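PDB 7CTP: protein Niban 2 from Homo sapiens, which may play a role in suppressing apoptosis and may promote the invasion of melanoma cells. Local coordinates for residues K259-E262 and R263-Q266; G1-L4 and S5-D9; Q76-E79 and D80-K83. All coordinates share one frame; numbering follows the deposited sequence.

Along the chain, contact 2 comes first, in the short helix 3-7 at the N-terminus; contact 3 follows, in the turn between strands 70-77 and 84-91 of the PH domain; contact 1 comes last, at the start of the long helix 260-337. All three lie on the same side of the chain's centre, and contact 1 is the link between the others. Its centre is about 15 Å from that of contact 2, where Q266 packs on V3, and about 16 Å from that of contact 3, where the like-charged ends of R265 and K82 come close. The first turns of one long helix therefore meet both the N-terminus and the first hairpin of the PH domain.

Contact 1 (K259-E262 and R263-Q266); sequences KPQE and RQRQ
The first turn of helix 260-337 opens at K259, the N-cap residue, whose O accepts from R263 N at 2.9 Å in a nearly straight bond (168° at the hydrogen). The next three rungs follow in step, Q264 N to P260 O, R265 N to Q261 O and Q266 N to E262 O, each close to 3.0 Å. On one flank, the side chain of Q264 runs extended back alongside the first turn: its CG sits 3.2 Å from P260 O, and OE1 comes within 3.8 Å of Q261 CG. The two glutamine side chains lie across each other, their amide planes 31° apart. Both also face helix 127-134, Q261 on L131 and Q264 on I134, with S137 beside Q264, so this flank joins the start of the long helix to the PH region. An alanine at Q264 is likely to open a gap against I134 and S137 and leave Q261 CG without its neighbour on this side. On another flank, E262 and R265 run side by side. The bend of E262 at chi2 (56°) brings OE2 over one face of the guanidinium, 3.7 Å above its plane and toward the rim. The resulting salt bridge is long, 4.0 Å from OE2 to R265 NH1, and purely electrostatic, since no N-H points at the oxygen; R265 NE is buried with no partner in the model. R263 turns the other way, its NH1 giving a hydrogen bond to G253 O and its NE a weak one to L256 O.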
ATOM      1  N   LYS A 259       9.869   2.307  35.651  1.00 28.63           N
ATOM      2  CA  LYS A 259      10.994   2.914  34.961  1.00 31.99           C
ATOM      3  C   LYS A 259      10.600   3.230  33.520  1.00 33.08           C
ATOM      4  O   LYS A 259       9.601   2.707  33.021  1.00 30.58           O
ATOM      5  CB  LYS A 259      12.196   1.978  35.031  1.00 33.73           C
ATOM      6  CG  LYS A 259      12.679   1.849  36.474  1.00 45.93           C
ATOM      7  CD  LYS A 259      13.576   0.660  36.712  1.00 58.29           C
ATOM      8  CE  LYS A 259      14.622   1.010  37.765  1.00 54.34           C
ATOM      9  NZ  LYS A 259      15.548  -0.118  38.045  1.00 63.80           N
ATOM     10  N   PRO A 260      11.348   4.120  32.843  1.00 32.36           N
ATOM     11  CA  PRO A 260      10.906   4.581  31.512  1.00 28.23           C
ATOM     12  C   PRO A 260      10.575   3.466  30.535  1.00 31.24           C
ATOM     13  O   PRO A 260       9.557   3.558  29.842  1.00 30.14           O
ATOM     14  CB  PRO A 260      12.098   5.417  31.027  1.00 32.02           C
ATOM     15  CG  PRO A 260      12.679   5.962  32.285  1.00 27.84           C
ATOM     16  CD  PRO A 260      12.556   4.845  33.287  1.00 29.82           C
ATOM     17  N   GLN A 261      11.390   2.409  30.464  1.00 33.02           N
ATOM     18  CA  GLN A 261      11.101   1.360  29.490  1.00 31.55           C
ATOM     19  C   GLN A 261       9.915   0.507  29.926  1.00 34.75           C
ATOM     20  O   GLN A 261       9.165   0.006  29.073  1.00 29.96           O
ATOM     21  CB  GLN A 261      12.351   0.520  29.236  1.00 35.56           C
ATOM     22  CG  GLN A 261      13.418   1.321  28.476  1.00 37.04           C
ATOM     23  CD  GLN A 261      14.698   0.558  28.204  1.00 39.72           C
ATOM     24  OE1 GLN A 261      14.751  -0.663  28.337  1.00 32.49           O
ATOM     25  NE2 GLN A 261      15.746   1.283  27.816  1.00 35.65           N
ATOM     26  N   GLU A 262       9.693   0.373  31.238  1.00 28.48           N
ATOM     27  CA  GLU A 262       8.507  -0.337  31.708  1.00 31.16           C
ATOM     28  C   GLU A 262       7.235   0.445  31.393  1.00 31.17           C
ATOM     29  O   GLU A 262       6.226  -0.137  30.973  1.00 31.98           O
ATOM     30  CB  GLU A 262       8.614  -0.617  33.204  1.00 40.08           C
ATOM     31  CG  GLU A 262       7.361  -1.237  33.849  1.00 48.94           C
ATOM     32  CD  GLU A 262       6.895  -2.544  33.194  1.00 67.14           C
ATOM     33  OE1 GLU A 262       7.654  -3.159  32.409  1.00 60.84           O
ATOM     34  OE2 GLU A 262       5.753  -2.968  33.486  1.00 59.43           O
ATOM     35  N   ARG A 263       7.267   1.765  31.584  1.00 29.83           N
ATOM     36  CA  ARG A 263       6.121   2.588  31.213  1.00 26.95           C
ATOM     37  C   ARG A 263       5.864   2.518  29.710  1.00 30.63           C
ATOM     38  O   ARG A 263       4.707   2.461  29.268  1.00 25.68           O
ATOM     39  CB  ARG A 263       6.354   4.028  31.666  1.00 26.64           C
ATOM     40  CG  ARG A 263       6.307   4.201  33.194  1.00 29.79           C
ATOM     41  CD  ARG A 263       6.596   5.637  33.601  1.00 29.07           C
ATOM     42  NE  ARG A 263       5.556   6.539  33.114  1.00 40.72           N
ATOM     43  CZ  ARG A 263       5.778   7.566  32.301  1.00 51.79           C
ATOM     44  NH1 ARG A 263       4.768   8.331  31.900  1.00 44.17           N
ATOM     45  NH2 ARG A 263       7.017   7.828  31.894  1.00 57.55           N
ATOM     46  N   GLN A 264       6.938   2.496  28.911  1.00 27.00           N
ATOM     47  CA  GLN A 264       6.791   2.371  27.459  1.00 26.66           C
ATOM     48  C   GLN A 264       6.087   1.071  27.091  1.00 24.63           C
ATOM     49  O   GLN A 264       5.211   1.058  26.215  1.00 28.90           O
ATOM     50  CB  GLN A 264       8.163   2.455  26.771  1.00 26.46           C
ATOM     51  CG  GLN A 264       8.789   3.847  26.781  1.00 26.17           C
ATOM     52  CD  GLN A 264      10.313   3.826  26.599  1.00 27.50           C
ATOM     53  OE1 GLN A 264      10.888   2.843  26.126  1.00 29.30           O
ATOM     54  NE2 GLN A 264      10.962   4.917  26.984  1.00 33.41           N
ATOM     55  N   ARG A 265       6.421  -0.023  27.784  1.00 27.62           N
ATOM     56  CA  ARG A 265       5.810  -1.317  27.488  1.00 29.52           C
ATOM     57  C   ARG A 265       4.335  -1.344  27.884  1.00 32.89           C
ATOM     58  O   ARG A 265       3.508  -1.946  27.188  1.00 29.06           O
ATOM     59  CB  ARG A 265       6.577  -2.432  28.197  1.00 37.30           C
ATOM     60  CG  ARG A 265       6.130  -3.836  27.812  1.00 59.67           C
ATOM     61  CD  ARG A 265       6.072  -4.756  29.024  1.00 61.93           C
ATOM     62  NE  ARG A 265       4.884  -4.491  29.833  1.00 75.28           N
ATOM     63  CZ  ARG A 265       4.254  -5.405  30.565  1.00 75.08           C
ATOM     64  NH1 ARG A 265       3.184  -5.073  31.270  1.00 73.87           N
ATOM     65  NH2 ARG A 265       4.682  -6.654  30.583  1.00 76.34           N
ATOM     66  N   GLN A 266       3.989  -0.707  29.005  1.00 25.93           N
ATOM     67  CA  GLN A 266       2.586  -0.640  29.397  1.00 26.74           C
ATOM     68  C   GLN A 266       1.773   0.131  28.371  1.00 22.23           C
ATOM     69  O   GLN A 266       0.640  -0.253  28.049  1.00 25.39           O
ATOM     70  CB  GLN A 266       2.452  -0.001  30.775  1.00 28.29           C
ATOM     71  CG  GLN A 266       3.032  -0.856  31.863  1.00 37.83           C
ATOM     72  CD  GLN A 266       3.075  -0.132  33.180  1.00 37.92           C
ATOM     73  OE1 GLN A 266       4.108  -0.096  33.845  1.00 39.45           O
ATOM     74  NE2 GLN A 266       1.953   0.460  33.561  1.00 34.55           N
TER

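Contact 2 (G1-L4 and S5-D9); sequences GDVL and STHLD
D2 O takes hydrogen bonds from three donors of S5 and T6. T6 OG1 is nearest at 2.7 Å, T6 N follows at 3.1 Å, and S5 OG reaches the same oxygen from above the carbonyl plane. The D2 side chain works on the backbone as well: OD1 accepts from S5 N at 2.8 Å, a fairly straight bond (163°) that arrives from above the carboxylate plane, and weakly from L4 N. What places OD1 there is a chi1 of 64°, which sets CG between the backbone N and the carbonyl carbon and swings the carboxylate over the opening N-H groups. This is an N-cap, and it starts the short helix 3-7, with D2 standing between that helix and G1, the poorly ordered terminal glycine that carries a myristoyl group in the cell but not in this model. Further along, V3 O accepts from H7 N and L4 O from L8 N. The H7 ring is held from two directions: T6 CG2 sits 3.8 Å above the centre of one face, while V3 CG2 lies in the ring plane at the edge, 3.9 Å from H7 CD2. One turn apart on the same face, L4 and L8 lie side by side, pointing the same way, L4 CD2 4.0 Å from L8 CD1, and both leucines rest on A273 of helix 260-337; V3 packs beside them on Q269 and I270. L8 is where the chain leaves helical geometry, and D9 then caps the next helix, 10-48, through a hydrogen bond from R12 N to its OD1.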
ATOM      1  N   GLY A   1      -4.997  -4.486  40.105  1.00 66.14           N
ATOM      2  CA  GLY A   1      -5.159  -5.303  38.921  1.00 70.21           C
ATOM      3  C   GLY A   1      -4.150  -5.012  37.829  1.00 70.90           C
ATOM      4  O   GLY A   1      -3.308  -4.120  37.968  1.00 64.37           O
ATOM      5  N   ASP A   2      -4.242  -5.771  36.735  1.00 63.63           N
ATOM      6  CA  ASP A   2      -3.302  -5.634  35.635  1.00 52.23           C
ATOM      7  C   ASP A   2      -3.507  -4.295  34.927  1.00 53.90           C
ATOM      8  O   ASP A   2      -4.396  -3.505  35.262  1.00 44.92           O
ATOM      9  CB  ASP A   2      -3.446  -6.798  34.658  1.00 53.76           C
ATOM     10  CG  ASP A   2      -4.802  -6.835  33.988  1.00 58.86           C
ATOM     11  OD1 ASP A   2      -5.052  -5.994  33.102  1.00 59.56           O
ATOM     12  OD2 ASP A   2      -5.624  -7.699  34.358  1.00 68.30           O
ATOM     13  N   VAL A   3      -2.658  -4.046  33.929  1.00 44.23           N
ATOM     14  CA  VAL A   3      -2.634  -2.736  33.289  1.00 47.25           C
ATOM     15  C   VAL A   3      -3.931  -2.481  32.529  1.00 35.79           C
ATOM     16  O   VAL A   3      -4.467  -1.364  32.541  1.00 36.21           O
ATOM     17  CB  VAL A   3      -1.399  -2.616  32.375  1.00 52.14           C
ATOM     18  CG1 VAL A   3      -1.347  -3.783  31.402  1.00 48.10           C
ATOM     19  CG2 VAL A   3      -1.413  -1.282  31.634  1.00 42.81           C
ATOM     20  N   LEU A   4      -4.457  -3.505  31.857  1.00 34.83           N
ATOM     21  CA  LEU A   4      -5.645  -3.312  31.031  1.00 26.67           C
ATOM     22  C   LEU A   4      -6.899  -3.183  31.888  1.00 35.34           C
ATOM     23  O   LEU A   4      -7.772  -2.358  31.601  1.00 29.91           O
ATOM     24  CB  LEU A   4      -5.780  -4.463  30.031  1.00 31.78           C
ATOM     25  CG  LEU A   4      -4.699  -4.578  28.954  1.00 31.21           C
ATOM     26  CD1 LEU A   4      -5.040  -5.664  27.956  1.00 37.74           C
ATOM     27  CD2 LEU A   4      -4.461  -3.247  28.235  1.00 31.99           C
ATOM     28  N   SER A   5      -7.000  -3.973  32.957  1.00 34.72           N
ATOM     29  CA  SER A   5      -8.185  -3.889  33.802  1.00 35.35           C
ATOM     30  C   SER A   5      -8.212  -2.576  34.563  1.00 31.06           C
ATOM     31  O   SER A   5      -9.292  -2.047  34.850  1.00 35.65           O
ATOM     32  CB  SER A   5      -8.237  -5.066  34.772  1.00 40.51           C
ATOM     33  OG  SER A   5      -7.085  -5.080  35.597  1.00 50.12           O
ATOM     34  N   THR A   6      -7.037  -2.022  34.864  1.00 35.34           N
ATOM     35  CA  THR A   6      -6.961  -0.773  35.610  1.00 38.46           C
ATOM     36  C   THR A   6      -7.279   0.425  34.727  1.00 37.41           C
ATOM     37  O   THR A   6      -8.110   1.265  35.086  1.00 37.60           O
ATOM     38  CB  THR A   6      -5.576  -0.610  36.227  1.00 41.89           C
ATOM     39  OG1 THR A   6      -5.297  -1.738  37.065  1.00 46.20           O
ATOM     40  CG2 THR A   6      -5.518   0.674  37.059  1.00 40.13           C
ATOM     41  N   HIS A   7      -6.634   0.515  33.565  1.00 31.73           N
ATOM     42  CA  HIS A   7      -6.703   1.726  32.765  1.00 29.23           C
ATOM     43  C   HIS A   7      -7.698   1.647  31.622  1.00 34.48           C
ATOM     44  O   HIS A   7      -8.154   2.696  31.148  1.00 34.44           O
ATOM     45  CB  HIS A   7      -5.316   2.076  32.226  1.00 30.14           C
ATOM     46  CG  HIS A   7      -4.297   2.269  33.305  1.00 32.91           C
ATOM     47  ND1 HIS A   7      -4.392   3.278  34.239  1.00 41.38           N
ATOM     48  CD2 HIS A   7      -3.183   1.565  33.618  1.00 41.67           C
ATOM     49  CE1 HIS A   7      -3.371   3.196  35.074  1.00 35.69           C
ATOM     50  NE2 HIS A   7      -2.621   2.167  34.716  1.00 38.64           N
ATOM     51  N   LEU A   8      -8.067   0.453  31.178  1.00 25.72           N
ATOM     52  CA  LEU A   8      -9.169   0.367  30.227  1.00 25.35           C
ATOM     53  C   LEU A   8     -10.385  -0.267  30.888  1.00 25.22           C
ATOM     54  O   LEU A   8     -10.902  -1.285  30.411  1.00 24.40           O
ATOM     55  CB  LEU A   8      -8.753  -0.416  28.974  1.00 24.66           C
ATOM     56  CG  LEU A   8      -7.635   0.234  28.164  1.00 27.43           C
ATOM     57  CD1 LEU A   8      -7.231  -0.634  26.987  1.00 23.99           C
ATOM     58  CD2 LEU A   8      -8.072   1.611  27.681  1.00 25.92           C
ATOM     59  N   ASP A   9     -10.866   0.337  31.976  1.00 26.52           N
ATOM     60  CA  ASP A   9     -12.088  -0.151  32.595  1.00 28.43           C
ATOM     61  C   ASP A   9     -13.290   0.175  31.708  1.00 28.82           C
ATOM     62  O   ASP A   9     -13.172   0.792  30.646  1.00 24.52           O
ATOM     63  CB  ASP A   9     -12.251   0.403  34.018  1.00 28.61           C
ATOM     64  CG  ASP A   9     -12.452   1.915  34.076  1.00 37.14           C
ATOM     65  OD1 ASP A   9     -12.649   2.573  33.033  1.00 28.92           O
ATOM     66  OD2 ASP A   9     -12.404   2.455  35.205  1.00 36.13           O
TER

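Contact 3 (Q76-E79 and D80-K83); sequences QHQE and DSKK
K82 NZ donates to E79 O at 2.7 Å, meeting the oxygen in the carbonyl plane, on a lone pair. Two bends, at chi2 (-99°) and chi4 (-78°), fold the lysine back over the turn to reach it, and they also bring NZ close to the like-charged R265 of helix 260-337. Behind this bond the backbone closes twice: Q78 N gives a hydrogen bond to K83 O at 3.0 Å, and K82 N a weak one to Q78 O. Inside the turn, S81 OG approaches Q78 CB to 3.4 Å and is hydrogen-bonded to D80 OD1. The Q78 amide leads the other way, its NE2 donating to both Q76 O (3.0 Å) and Q76 OE1 (3.1 Å), each met from above the carbonyl plane. H77 leans its ring on the K82 backbone, NE2 3.6 Å from K82 CA, and meets W84 edge-to-face. K82 itself takes a positive phi of 61°, which helps the chain turn back. The whole forms the connection of a beta hairpin between the antiparallel strands 70-77 and 84-91, the first two strands of the PH domain sheet.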
ATOM      1  N   GLN A  76      10.398 -16.992  20.229  1.00 31.28           N
ATOM      2  CA  GLN A  76       9.517 -15.840  20.400  1.00 34.10           C
ATOM      3  C   GLN A  76       9.390 -15.486  21.873  1.00 32.38           C
ATOM      4  O   GLN A  76       9.154 -16.360  22.712  1.00 35.88           O
ATOM      5  CB  GLN A  76       8.125 -16.096  19.819  1.00 33.62           C
ATOM      6  CG  GLN A  76       7.267 -14.832  19.816  1.00 32.77           C
ATOM      7  CD  GLN A  76       5.779 -15.110  19.716  1.00 34.63           C
ATOM      8  OE1 GLN A  76       5.335 -16.255  19.808  1.00 30.34           O
ATOM      9  NE2 GLN A  76       4.994 -14.048  19.540  1.00 31.90           N
ATOM     10  N   HIS A  77       9.537 -14.204  22.181  1.00 28.73           N
ATOM     11  CA  HIS A  77       9.294 -13.734  23.537  1.00 34.97           C
ATOM     12  C   HIS A  77       7.799 -13.758  23.824  1.00 33.42           C
ATOM     13  O   HIS A  77       7.001 -13.262  23.024  1.00 30.84           O
ATOM     14  CB  HIS A  77       9.845 -12.324  23.703  1.00 27.46           C
ATOM     15  CG  HIS A  77       9.698 -11.774  25.085  1.00 45.97           C
ATOM     16  ND1 HIS A  77       8.595 -11.049  25.489  1.00 41.33           N
ATOM     17  CD2 HIS A  77      10.523 -11.837  26.157  1.00 45.49           C
ATOM     18  CE1 HIS A  77       8.748 -10.690  26.751  1.00 51.05           C
ATOM     19  NE2 HIS A  77       9.909 -11.154  27.180  1.00 47.59           N
ATOM     20  N   GLN A  78       7.418 -14.334  24.968  1.00 34.91           N
ATOM     21  CA  GLN A  78       6.016 -14.469  25.355  1.00 48.69           C
ATOM     22  C   GLN A  78       5.637 -13.335  26.302  1.00 39.64           C
ATOM     23  O   GLN A  78       6.286 -13.140  27.335  1.00 44.43           O
ATOM     24  CB  GLN A  78       5.757 -15.830  26.004  1.00 46.78           C
ATOM     25  CG  GLN A  78       6.145 -16.998  25.122  1.00 45.37           C
ATOM     26  CD  GLN A  78       5.442 -16.977  23.777  1.00 41.41           C
ATOM     27  OE1 GLN A  78       4.220 -16.856  23.704  1.00 51.64           O
ATOM     28  NE2 GLN A  78       6.215 -17.090  22.698  1.00 35.72           N
ATOM     29  N   GLU A  79       4.584 -12.595  25.943  1.00 44.25           N
ATOM     30  CA  GLU A  79       4.204 -11.411  26.707  1.00 43.67           C
ATOM     31  C   GLU A  79       3.753 -11.774  28.117  1.00 56.45           C
ATOM     32  O   GLU A  79       4.056 -11.053  29.076  1.00 56.61           O
ATOM     33  CB  GLU A  79       3.107 -10.647  25.966  1.00 47.62           C
ATOM     34  CG  GLU A  79       2.684  -9.339  26.616  1.00 53.58           C
ATOM     35  CD  GLU A  79       1.264  -8.952  26.252  1.00 70.49           C
ATOM     36  OE1 GLU A  79       1.070  -8.316  25.192  1.00 60.52           O
ATOM     37  OE2 GLU A  79       0.341  -9.293  27.025  1.00 73.42           O
ATOM     38  N   ASP A  80       3.040 -12.894  28.273  1.00 47.81           N
ATOM     39  CA  ASP A  80       2.469 -13.214  29.579  1.00 48.57           C
ATOM     40  C   ASP A  80       3.539 -13.693  30.553  1.00 58.39           C
ATOM     41  O   ASP A  80       3.621 -13.209  31.688  1.00 56.60           O
ATOM     42  CB  ASP A  80       1.350 -14.251  29.444  1.00 62.43           C
ATOM     43  CG  ASP A  80       1.751 -15.456  28.618  1.00 64.87           C
ATOM     44  OD1 ASP A  80       2.962 -15.746  28.508  1.00 59.36           O
ATOM     45  OD2 ASP A  80       0.840 -16.119  28.080  1.00 60.85           O
ATOM     46  N   SER A  81       4.379 -14.635  30.123  1.00 61.86           N
ATOM     47  CA  SER A  81       5.363 -15.245  31.010  1.00 58.35           C
ATOM     48  C   SER A  81       6.705 -14.532  31.015  1.00 57.39           C
ATOM     49  O   SER A  81       7.519 -14.792  31.910  1.00 53.94           O
ATOM     50  CB  SER A  81       5.579 -16.708  30.625  1.00 49.54           C
ATOM     51  OG  SER A  81       5.655 -16.854  29.218  1.00 52.53           O
ATOM     52  N   LYS A  82       6.952 -13.642  30.053  1.00 45.90           N
ATOM     53  CA  LYS A  82       8.255 -13.004  29.855  1.00 53.77           C
ATOM     54  C   LYS A  82       9.358 -14.018  29.552  1.00 46.43           C
ATOM     55  O   LYS A  82      10.541 -13.733  29.767  1.00 56.66           O
ATOM     56  CB  LYS A  82       8.647 -12.141  31.063  1.00 62.00           C
ATOM     57  CG  LYS A  82       7.599 -11.109  31.440  1.00 60.51           C
ATOM     58  CD  LYS A  82       7.953  -9.741  30.896  1.00 65.87           C
ATOM     59  CE  LYS A  82       6.739  -8.854  30.894  1.00 72.84           C
ATOM     60  NZ  LYS A  82       5.821  -9.162  29.757  1.00 73.35           N
ATOM     61  N   LYS A  83       8.988 -15.199  29.056  1.00 44.67           N
ATOM     62  CA  LYS A  83       9.925 -16.266  28.726  1.00 48.30           C
ATOM     63  C   LYS A  83       9.989 -16.464  27.217  1.00 46.87           C
ATOM     64  O   LYS A  83       8.988 -16.313  26.512  1.00 43.21           O
ATOM     65  CB  LYS A  83       9.513 -17.589  29.387  1.00 45.50           C
ATOM     66  CG  LYS A  83       9.944 -17.744  30.841  1.00 55.45           C
ATOM     67  CD  LYS A  83       9.033 -18.724  31.581  1.00 52.55           C
ATOM     68  CE  LYS A  83       9.613 -19.146  32.931  1.00 62.90           C
ATOM     69  NZ  LYS A  83      10.146 -18.001  33.715  1.00 55.20           N
TER